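Local coordinates for protein ORF10 (Moritella marina, PDB 6RIW) that probably catalyses carbon–carbon bond-forming condensation of acyl chains, as the ketosynthase–chain length factor didomain of a polyunsaturated fatty acid synthase, at residues L634-Y637 with T638-I641; T49-K52 with G53-D56; L192-A195 with C196-C200; M584-E587 with L588-Y591. All blocks are in the same frame, centred on the assembly; numbering follows the deposited sequence.

Interaction 1 (L634-Y637 with T638-I641)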
loop_
_atom_site.group_PDB
_atom_site.type_symbol
_atom_site.label_atom_id
_atom_site.label_comp_id
_atom_site.label_asym_id
_atom_site.label_seq_id
_atom_site.Cartn_x
_atom_site.Cartn_y
_atom_site.Cartn_z
ATOM N N LEU A 634 -14.458 -7.505 -13.281
ATOM C CA LEU A 634 -13.636 -6.331 -13.593
ATOM C C LEU A 634 -13.661 -5.294 -12.469
ATOM O O LEU A 634 -12.616 -4.908 -11.926
ATOM C CB LEU A 634 -14.116 -5.694 -14.902
ATOM C CG LEU A 634 -13.366 -4.440 -15.369
ATOM C CD1 LEU A 634 -11.934 -4.770 -15.665
ATOM C CD2 LEU A 634 -14.023 -3.839 -16.612
ATOM N N ASN A 635 -14.846 -4.785 -12.141
ATOM C CA ASN A 635 -14.903 -3.726 -11.140
ATOM C C ASN A 635 -14.474 -4.237 -9.776
ATOM O O ASN A 635 -13.745 -3.545 -9.050
ATOM C CB ASN A 635 -16.305 -3.130 -11.087
ATOM C CG ASN A 635 -16.606 -2.304 -12.316
ATOM O OD1 ASN A 635 -16.000 -1.250 -12.523
ATOM N ND2 ASN A 635 -17.503 -2.799 -13.165
ATOM N N GLN A 636 -14.907 -5.443 -9.411
ATOM C CA GLN A 636 -14.492 -5.991 -8.127
ATOM C C GLN A 636 -12.972 -6.044 -8.024
ATOM O O GLN A 636 -12.403 -5.694 -6.986
ATOM C CB GLN A 636 -15.099 -7.377 -7.902
ATOM C CG GLN A 636 -14.882 -7.891 -6.485
ATOM C CD GLN A 636 -15.028 -9.411 -6.347
ATOM O OE1 GLN A 636 -15.003 -10.157 -7.334
ATOM N NE2 GLN A 636 -15.161 -9.874 -5.108
ATOM N N TYR A 637 -12.288 -6.461 -9.091
ATOM C CA TYR A 637 -10.831 -6.541 -8.978
ATOM C C TYR A 637 -10.179 -5.163 -8.875
ATOM O O TYR A 637 -9.146 -5.035 -8.208
ATOM C CB TYR A 637 -10.239 -7.320 -10.146
ATOM C CG TYR A 637 -9.151 -8.322 -9.769
ATOM C CD1 TYR A 637 -7.857 -7.921 -9.490
ATOM C CD2 TYR A 637 -9.432 -9.683 -9.750
ATOM C CE1 TYR A 637 -6.855 -8.872 -9.167
ATOM C CE2 TYR A 637 -8.464 -10.619 -9.440
ATOM C CZ TYR A 637 -7.184 -10.222 -9.145
ATOM O OH TYR A 637 -6.260 -11.214 -8.839
ATOM N N THR A 638 -10.744 -4.117 -9.508
ATOM C CA THR A 638 -10.173 -2.782 -9.302
ATOM C C THR A 638 -10.231 -2.377 -7.829
ATOM O O THR A 638 -9.378 -1.607 -7.369
ATOM C CB THR A 638 -10.881 -1.699 -10.146
ATOM O OG1 THR A 638 -12.213 -1.466 -9.650
ATOM C CG2 THR A 638 -10.929 -2.083 -11.616
ATOM N N SER A 639 -11.224 -2.865 -7.086
ATOM C CA SER A 639 -11.287 -2.561 -5.662
ATOM C C SER A 639 -10.320 -3.403 -4.833
ATOM O O SER A 639 -10.195 -3.155 -3.630
ATOM C CB SER A 639 -12.721 -2.713 -5.116
ATOM O OG SER A 639 -13.145 -4.069 -5.001
ATOM N N PHE A 640 -9.635 -4.383 -5.431
ATOM C CA PHE A 640 -8.534 -5.035 -4.735
ATOM C C PHE A 640 -7.283 -4.162 -4.681
ATOM O O PHE A 640 -6.339 -4.504 -3.959
ATOM C CB PHE A 640 -8.160 -6.358 -5.427
ATOM C CG PHE A 640 -9.211 -7.443 -5.354
ATOM C CD1 PHE A 640 -10.417 -7.268 -4.689
ATOM C CD2 PHE A 640 -8.969 -8.668 -5.974
ATOM C CE1 PHE A 640 -11.362 -8.306 -4.636
ATOM C CE2 PHE A 640 -9.895 -9.691 -5.911
ATOM C CZ PHE A 640 -11.103 -9.499 -5.250
ATOM N N ILE A 641 -7.243 -3.062 -5.439
ATOM C CA ILE A 641 -6.048 -2.235 -5.616
ATOM C C ILE A 641 -6.160 -1.028 -4.688
ATOM O O ILE A 641 -7.011 -0.158 -4.892
ATOM C CB ILE A 641 -5.905 -1.795 -7.085
ATOM C CG1 ILE A 641 -5.929 -3.020 -8.013
ATOM C CG2 ILE A 641 -4.658 -0.952 -7.279
ATOM C CD1 ILE A 641 -6.131 -2.691 -9.468
HETATM O O HOH W 1 -14.521 0.493 -10.836
#
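Tyr637 and Phe640 meet ring to ring in a buried local contact where the short helix 634-638 of the second ketosynthase-like half ends and the chain turns toward helix 642-653. CD2 of Phe640 sits over the centre of the Tyr637 ring, 3.6 Å above its plane. The planes are inclined by 46°, so the pair is an oblique one, with centroids 4.7 Å apart. From the tyrosine backbone, CA lies over one face of the phenylalanine ring, 4.2 Å from its centroid, in a CH-pi contact. The Gln636 side chain crosses Phe640 at a slant, its CG 4.0 Å from Phe640 CE1.

The polar side of the turn is closed by two hydroxyls folded back onto carbonyls three residues earlier. Thr638 OG1 donates to Asn635 O at 2.7 Å, in the carbonyl plane and on a lone pair; a chi1 of 70° sets the hydroxyl between N and C of its own residue, facing back along the helix. Ser639 OG donates to Gln636 O, also at 2.7 Å, tilted somewhat from the carbonyl plane, and is also bonded to Ile551 N. Asn635 O additionally receives Ser639 N, and a water joins Asn635 OD1 to Thr638 OG1, which also meets Arg648. Asn635 ND2 binds Asp548, while Tyr637 OH bonds to Phe230 O, tying this half to helix 228-237 of the first. Phe640 N donates to Tyr637 O at 2.9 Å. Such hydroxyl-to-carbonyl bonds are common for serine and threonine in helices, and the type I turn from Thr638 to Ile641 takes the end of helix 634-638 into helix 642-653.

Interaction 2 (T49-K52 with G53-D56)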
loop_
_atom_site.group_PDB
_atom_site.type_symbol
_atom_site.label_atom_id
_atom_site.label_comp_id
_atom_site.label_asym_id
_atom_site.label_seq_id
_atom_site.Cartn_x
_atom_site.Cartn_y
_atom_site.Cartn_z
ATOM N N THR A 49 -3.706 -21.913 -17.099
ATOM C CA THR A 49 -3.616 -21.161 -18.346
ATOM C C THR A 49 -4.734 -21.597 -19.288
ATOM O O THR A 49 -4.944 -22.798 -19.501
ATOM C CB THR A 49 -2.249 -21.374 -19.018
ATOM O OG1 THR A 49 -1.187 -20.993 -18.121
ATOM C CG2 THR A 49 -2.133 -20.545 -20.299
ATOM N N ALA A 50 -5.454 -20.626 -19.842
ATOM C CA ALA A 50 -6.456 -20.912 -20.863
ATOM C C ALA A 50 -6.570 -19.724 -21.808
ATOM O O ALA A 50 -5.584 -19.016 -22.036
ATOM C CB ALA A 50 -7.800 -21.233 -20.213
ATOM N N ASN A 51 -7.758 -19.471 -22.340
ATOM C CA ASN A 51 -7.989 -18.334 -23.219
ATOM C C ASN A 51 -8.582 -17.155 -22.451
ATOM O O ASN A 51 -9.104 -17.286 -21.337
ATOM C CB ASN A 51 -8.923 -18.718 -24.374
ATOM C CG ASN A 51 -8.458 -19.961 -25.117
ATOM O OD1 ASN A 51 -9.111 -21.008 -25.077
ATOM N ND2 ASN A 51 -7.325 -19.851 -25.792
ATOM N N LYS A 52 -8.508 -15.988 -23.092
ATOM C CA LYS A 52 -9.118 -14.777 -22.561
ATOM C C LYS A 52 -10.607 -14.984 -22.328
ATOM O O LYS A 52 -11.309 -15.559 -23.163
ATOM C CB LYS A 52 -8.899 -13.614 -23.532
ATOM C CG LYS A 52 -9.549 -12.321 -23.104
ATOM C CD LYS A 52 -8.708 -11.150 -23.542
ATOM C CE LYS A 52 -8.474 -11.200 -25.034
ATOM N NZ LYS A 52 -9.768 -11.326 -25.758
ATOM N N GLY A 53 -11.087 -14.518 -21.174
ATOM C CA GLY A 53 -12.473 -14.691 -20.798
ATOM C C GLY A 53 -12.775 -15.940 -19.996
ATOM O O GLY A 53 -13.908 -16.081 -19.517
ATOM N N ASP A 54 -11.804 -16.843 -19.820
ATOM C CA ASP A 54 -12.038 -18.090 -19.100
ATOM C C ASP A 54 -11.894 -17.874 -17.597
ATOM O O ASP A 54 -10.907 -17.298 -17.135
ATOM C CB ASP A 54 -11.066 -19.172 -19.572
ATOM C CG ASP A 54 -11.361 -19.644 -20.994
ATOM O OD1 ASP A 54 -12.413 -19.249 -21.547
ATOM O OD2 ASP A 54 -10.540 -20.401 -21.563
ATOM N N THR A 55 -12.870 -18.361 -16.838
ATOM C CA THR A 55 -12.924 -18.084 -15.404
ATOM C C THR A 55 -11.822 -18.820 -14.647
ATOM O O THR A 55 -11.560 -19.998 -14.899
ATOM C CB THR A 55 -14.280 -18.507 -14.838
ATOM O OG1 THR A 55 -15.334 -18.015 -15.674
ATOM C CG2 THR A 55 -14.454 -17.960 -13.434
ATOM N N ASP A 56 -11.216 -18.124 -13.678
ATOM C CA ASP A 56 -10.150 -18.660 -12.822
ATOM C C ASP A 56 -8.936 -19.106 -13.637
ATOM O O ASP A 56 -8.201 -20.003 -13.218
ATOM C CB ASP A 56 -10.634 -19.811 -11.929
ATOM C CG ASP A 56 -11.871 -19.448 -11.084
ATOM O OD1 ASP A 56 -11.973 -18.318 -10.564
ATOM O OD2 ASP A 56 -12.753 -20.313 -10.942
#
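Asp54 holds CG anti to its own carbonyl carbon (chi1 -70°), which swings the carboxylate back across the turn so that OD2 reaches the backbone N of Asn51. The framework is a type II beta turn from Asn51 to Asp54, on the surface loop between helix 38-41 and strand 62-64. Gly53 occupies the third position with a positive phi of 91°, which glycine adopts readily and which is usual at this position of a type II turn.

Two hydrogen bonds join the same pair of residues in opposite senses. Asp54 N donates to Asn51 O at 3.1 Å, the bond that closes the turn, and Asn51 N donates to Asp54 OD2 at 3.0 Å. The second donor stands 51° out of the carboxylate plane. The side chains of Asn51 and Asp54 lie side by side and point the same way, with amide and carboxylate planes steeply inclined to each other.

Beyond the turn, Ala50 pairs through its backbone with Phe58, and Asp56 forms salt bridges with Arg594 and Lys625, so the loop of the first half is joined to the second. The Ala50 methyl sits beside the carboxylate, its CB 3.2 Å from Asp54 OD2.

Interaction 3 (L192-A195 with C196-C200); sequences LDAA and CASSC
The turn that carries Ala195 and Cys196 from strand 189-193 into helix 198-211 has the form of the nucleophile elbow of the thiolase fold. Its Asp-Ala-Ala-Cys-Ala-Ser-Ser sequence is that of a ketosynthase, and Cys196 touches His331 and His368, consistent with the Cys-His-His active site of this family, in which the cysteine takes up the acyl chain. Ala195 makes the sharp bend at phi 51° and psi -132°, an unfavourable region for a residue with a CB.

What holds the bend is largely Ser198. With chi1 near -54° its hydroxyl points back into the turn, where OG accepts from Ala194 N at 2.7 Å and donates to Ala195 O at 2.7 Å. Ser198 OG is thus held by two bonds, as acceptor and as donor. Ala195 O takes a second bond, from Ser198 N at 3.0 Å, and Ala197 N donates to Ala194 O at 3.1 Å, winding the chain into the helix. On the strand side, Asp193 makes an Asx turn, its OD1 accepting from Ala195 N at 2.8 Å, while its backbone pairs with Thr661 of the other half. Leu192 covers the first helical turn with one branch: its CD1 lies 3.8 Å from Ser198 O and 3.9 Å from Ser198 CB.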
loop_
_atom_site.group_PDB
_atom_site.type_symbol
_atom_site.label_atom_id
_atom_site.label_comp_id
_atom_site.label_asym_id
_atom_site.label_seq_id
_atom_site.Cartn_x
_atom_site.Cartn_y
_atom_site.Cartn_z
ATOM N N LEU A 192 4.032 3.772 0.523
ATOM C CA LEU A 192 2.904 4.382 -0.171
ATOM C C LEU A 192 2.549 3.541 -1.386
ATOM O O LEU A 192 3.349 2.726 -1.855
ATOM C CB LEU A 192 3.202 5.837 -0.595
ATOM C CG LEU A 192 4.311 6.090 -1.624
ATOM C CD1 LEU A 192 3.855 5.897 -3.080
ATOM C CD2 LEU A 192 4.838 7.519 -1.474
ATOM N N ASP A 193 1.345 3.772 -1.913
ATOM C CA ASP A 193 0.870 3.117 -3.130
ATOM C C ASP A 193 0.240 4.192 -4.004
ATOM O O ASP A 193 -0.727 4.840 -3.596
ATOM C CB ASP A 193 -0.136 2.002 -2.794
ATOM C CG ASP A 193 -0.667 1.220 -4.019
ATOM O OD1 ASP A 193 -0.126 1.331 -5.154
ATOM O OD2 ASP A 193 -1.648 0.433 -3.817
ATOM N N ALA A 194 0.816 4.400 -5.177
ATOM C CA ALA A 194 0.236 5.193 -6.256
ATOM C C ALA A 194 0.223 4.368 -7.544
ATOM O O ALA A 194 0.418 4.905 -8.631
ATOM C CB ALA A 194 1.012 6.497 -6.463
ATOM N N ALA A 195 0.026 3.052 -7.415
ATOM C CA ALA A 195 0.037 2.075 -8.522
ATOM C C ALA A 195 1.322 2.279 -9.323
ATOM O O ALA A 195 2.399 2.393 -8.711
ATOM C CB ALA A 195 -1.261 2.176 -9.327
ATOM N N CYS A 196 1.255 2.360 -10.662
ATOM C CA CYS A 196 2.428 2.407 -11.530
ATOM C C CYS A 196 3.309 3.628 -11.282
ATOM O O CYS A 196 4.459 3.666 -11.753
ATOM C CB CYS A 196 1.968 2.369 -13.010
ATOM S SG CYS A 196 0.362 1.490 -13.302
ATOM N N ALA A 197 2.813 4.632 -10.571
ATOM C CA ALA A 197 3.585 5.843 -10.340
ATOM C C ALA A 197 4.280 5.861 -8.982
ATOM O O ALA A 197 4.922 6.866 -8.647
ATOM C CB ALA A 197 2.673 7.076 -10.464
ATOM N N SER A 198 4.171 4.781 -8.193
ATOM C CA SER A 198 4.641 4.813 -6.811
ATOM C C SER A 198 6.129 5.131 -6.694
ATOM O O SER A 198 6.534 5.771 -5.718
ATOM C CB SER A 198 4.361 3.486 -6.103
ATOM O OG SER A 198 3.000 3.127 -6.207
ATOM N N SER A 199 6.961 4.676 -7.640
ATOM C CA SER A 199 8.400 4.950 -7.538
ATOM C C SER A 199 8.691 6.444 -7.608
ATOM O O SER A 199 9.528 6.964 -6.854
ATOM C CB SER A 199 9.171 4.217 -8.640
ATOM O OG SER A 199 9.072 2.801 -8.513
ATOM N N CYS A 200 8.030 7.151 -8.514
ATOM C CA CYS A 200 8.295 8.580 -8.620
ATOM C C CYS A 200 7.571 9.380 -7.555
ATOM O O CYS A 200 8.053 10.451 -7.174
ATOM C CB CYS A 200 7.926 9.082 -10.005
ATOM S SG CYS A 200 8.929 8.211 -11.268
#

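Interaction 4 (M584-E587 with L588-Y591)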
loop_
_atom_site.group_PDB
_atom_site.type_symbol
_atom_site.label_atom_id
_atom_site.label_comp_id
_atom_site.label_asym_id
_atom_site.label_seq_id
_atom_site.Cartn_x
_atom_site.Cartn_y
_atom_site.Cartn_z
ATOM N N MET A 584 -3.078 -3.850 4.014
ATOM C CA MET A 584 -3.790 -4.668 3.030
ATOM C C MET A 584 -5.064 -5.249 3.639
ATOM O O MET A 584 -5.143 -5.521 4.845
ATOM C CB MET A 584 -2.890 -5.779 2.454
ATOM C CG MET A 584 -2.477 -6.893 3.384
ATOM S SD MET A 584 -2.020 -8.430 2.458
ATOM C CE MET A 584 -3.532 -8.817 1.687
ATOM N N GLU A 585 -6.090 -5.363 2.808
ATOM C CA GLU A 585 -7.278 -6.127 3.165
ATOM C C GLU A 585 -6.877 -7.592 3.197
ATOM O O GLU A 585 -6.643 -8.195 2.146
ATOM C CB GLU A 585 -8.382 -5.879 2.142
ATOM C CG GLU A 585 -9.650 -6.715 2.366
ATOM C CD GLU A 585 -10.159 -6.625 3.802
ATOM O OE1 GLU A 585 -10.862 -5.630 4.126
ATOM O OE2 GLU A 585 -9.869 -7.555 4.604
ATOM N N LEU A 586 -6.745 -8.149 4.396
ATOM C CA LEU A 586 -6.330 -9.540 4.517
ATOM C C LEU A 586 -7.331 -10.503 3.890
ATOM O O LEU A 586 -6.941 -11.627 3.525
ATOM C CB LEU A 586 -6.115 -9.859 5.989
ATOM C CG LEU A 586 -4.985 -9.051 6.677
ATOM C CD1 LEU A 586 -5.004 -9.329 8.191
ATOM C CD2 LEU A 586 -3.614 -9.394 6.089
ATOM N N GLU A 587 -8.615 -10.103 3.752
ATOM C CA GLU A 587 -9.584 -10.964 3.071
ATOM C C GLU A 587 -9.261 -11.160 1.593
ATOM O O GLU A 587 -9.855 -12.045 0.954
ATOM C CB GLU A 587 -11.020 -10.423 3.228
ATOM C CG GLU A 587 -11.506 -10.473 4.676
ATOM C CD GLU A 587 -12.981 -10.079 4.824
ATOM O OE1 GLU A 587 -13.569 -9.517 3.869
ATOM O OE2 GLU A 587 -13.548 -10.328 5.904
ATOM N N LEU A 588 -8.316 -10.397 1.039
ATOM C CA LEU A 588 -7.907 -10.643 -0.339
ATOM C C LEU A 588 -7.319 -12.039 -0.559
ATOM O O LEU A 588 -7.271 -12.501 -1.712
ATOM C CB LEU A 588 -6.884 -9.583 -0.781
ATOM C CG LEU A 588 -7.411 -8.143 -0.952
ATOM C CD1 LEU A 588 -6.265 -7.244 -1.401
ATOM C CD2 LEU A 588 -8.558 -8.103 -1.937
ATOM N N HIS A 589 -6.855 -12.707 0.502
ATOM C CA HIS A 589 -6.364 -14.078 0.370
ATOM C C HIS A 589 -7.475 -15.049 0.005
ATOM O O HIS A 589 -7.186 -16.150 -0.473
ATOM C CB HIS A 589 -5.670 -14.517 1.669
ATOM C CG HIS A 589 -4.432 -13.718 1.957
ATOM N ND1 HIS A 589 -4.430 -12.630 2.803
ATOM C CD2 HIS A 589 -3.166 -13.833 1.482
ATOM C CE1 HIS A 589 -3.212 -12.103 2.840
ATOM N NE2 HIS A 589 -2.422 -12.824 2.061
ATOM N N GLN A 590 -8.737 -14.652 0.199
ATOM C CA GLN A 590 -9.834 -15.534 -0.170
ATOM C C GLN A 590 -9.907 -15.749 -1.674
ATOM O O GLN A 590 -10.438 -16.772 -2.111
ATOM C CB GLN A 590 -11.159 -14.968 0.362
ATOM C CG GLN A 590 -11.223 -14.976 1.879
ATOM C CD GLN A 590 -12.387 -14.168 2.418
ATOM O OE1 GLN A 590 -13.325 -13.880 1.690
ATOM N NE2 GLN A 590 -12.336 -13.811 3.702
ATOM N N TYR A 591 -9.386 -14.815 -2.475
ATOM C CA TYR A 591 -9.481 -14.969 -3.921
ATOM C C TYR A 591 -8.644 -16.151 -4.412
ATOM O O TYR A 591 -9.142 -17.022 -5.148
ATOM C CB TYR A 591 -9.068 -13.681 -4.627
ATOM C CG TYR A 591 -9.100 -13.879 -6.111
ATOM C CD1 TYR A 591 -10.298 -14.130 -6.762
ATOM C CD2 TYR A 591 -7.927 -13.870 -6.856
ATOM C CE1 TYR A 591 -10.334 -14.369 -8.133
ATOM C CE2 TYR A 591 -7.951 -14.093 -8.221
ATOM C CZ TYR A 591 -9.159 -14.341 -8.849
ATOM O OH TYR A 591 -9.177 -14.568 -10.200
#
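Two hydrogen bonds from His589 converge on Leu586 O. The imidazole ND1 donates at 2.8 Å with the acceptor at the ring edge, near its plane, and His589 N donates to Leu586 O at 3.2 Å. Chi1 of -65°, with CG anti to the carbonyl carbon, turns the ring back along the chain for the first bond. NE2 binds Ser129 of the first half, so the imidazole is fixed at both nitrogens.

Backbone bonds from Leu588 N to Glu585 O (3.0 Å) and from Gln590 N to Glu587 O (2.9 Å) flank this pair. All span three residues, the pattern of a 3-10 turn, and lead from the loop after strand 576-581 into helix 589-595. Glu585 OE2 accepts from Glu587 N through its anti lone pair.

Among the van der Waals contacts, Met584 crosses His589 at about a right angle, bringing CE to 3.5 Å from CE1, and the same methyl lies 4.2 Å from Leu588 CB. Met584 SD lies 4.8 Å from the His589 ring centroid in an oblique sulfur-aromatic contact. The polar pair Glu587 and Gln590 run side by side, CG against NE2 at 3.6 Å, their ends held by Arg505 and by Glu700 and Lys507, respectively.

Interactions 1, 3 and 4 are buried, whereas interaction 2 lies on the surface. Interactions 1 and 4 belong to the second ketosynthase-like half and touch: Phe640 CD1 packs on Leu588 CD2 at 3.4 Å, and the rings of Tyr637 and Tyr591 meet edge-to-face. Interactions 2 and 3 belong to the first half, their centres about 29 Å apart. Serine or threonine hydroxyls bond backbone carbonyls in interactions 1 and 3, an imidazole does so in interaction 4, and a carboxylate takes a backbone N-H across the turn of interaction 2. A ring-to-ring contact joins the segments of interaction 1, a methionine meets an imidazole in interaction 4, and interaction 3 carries the likely catalytic elbow.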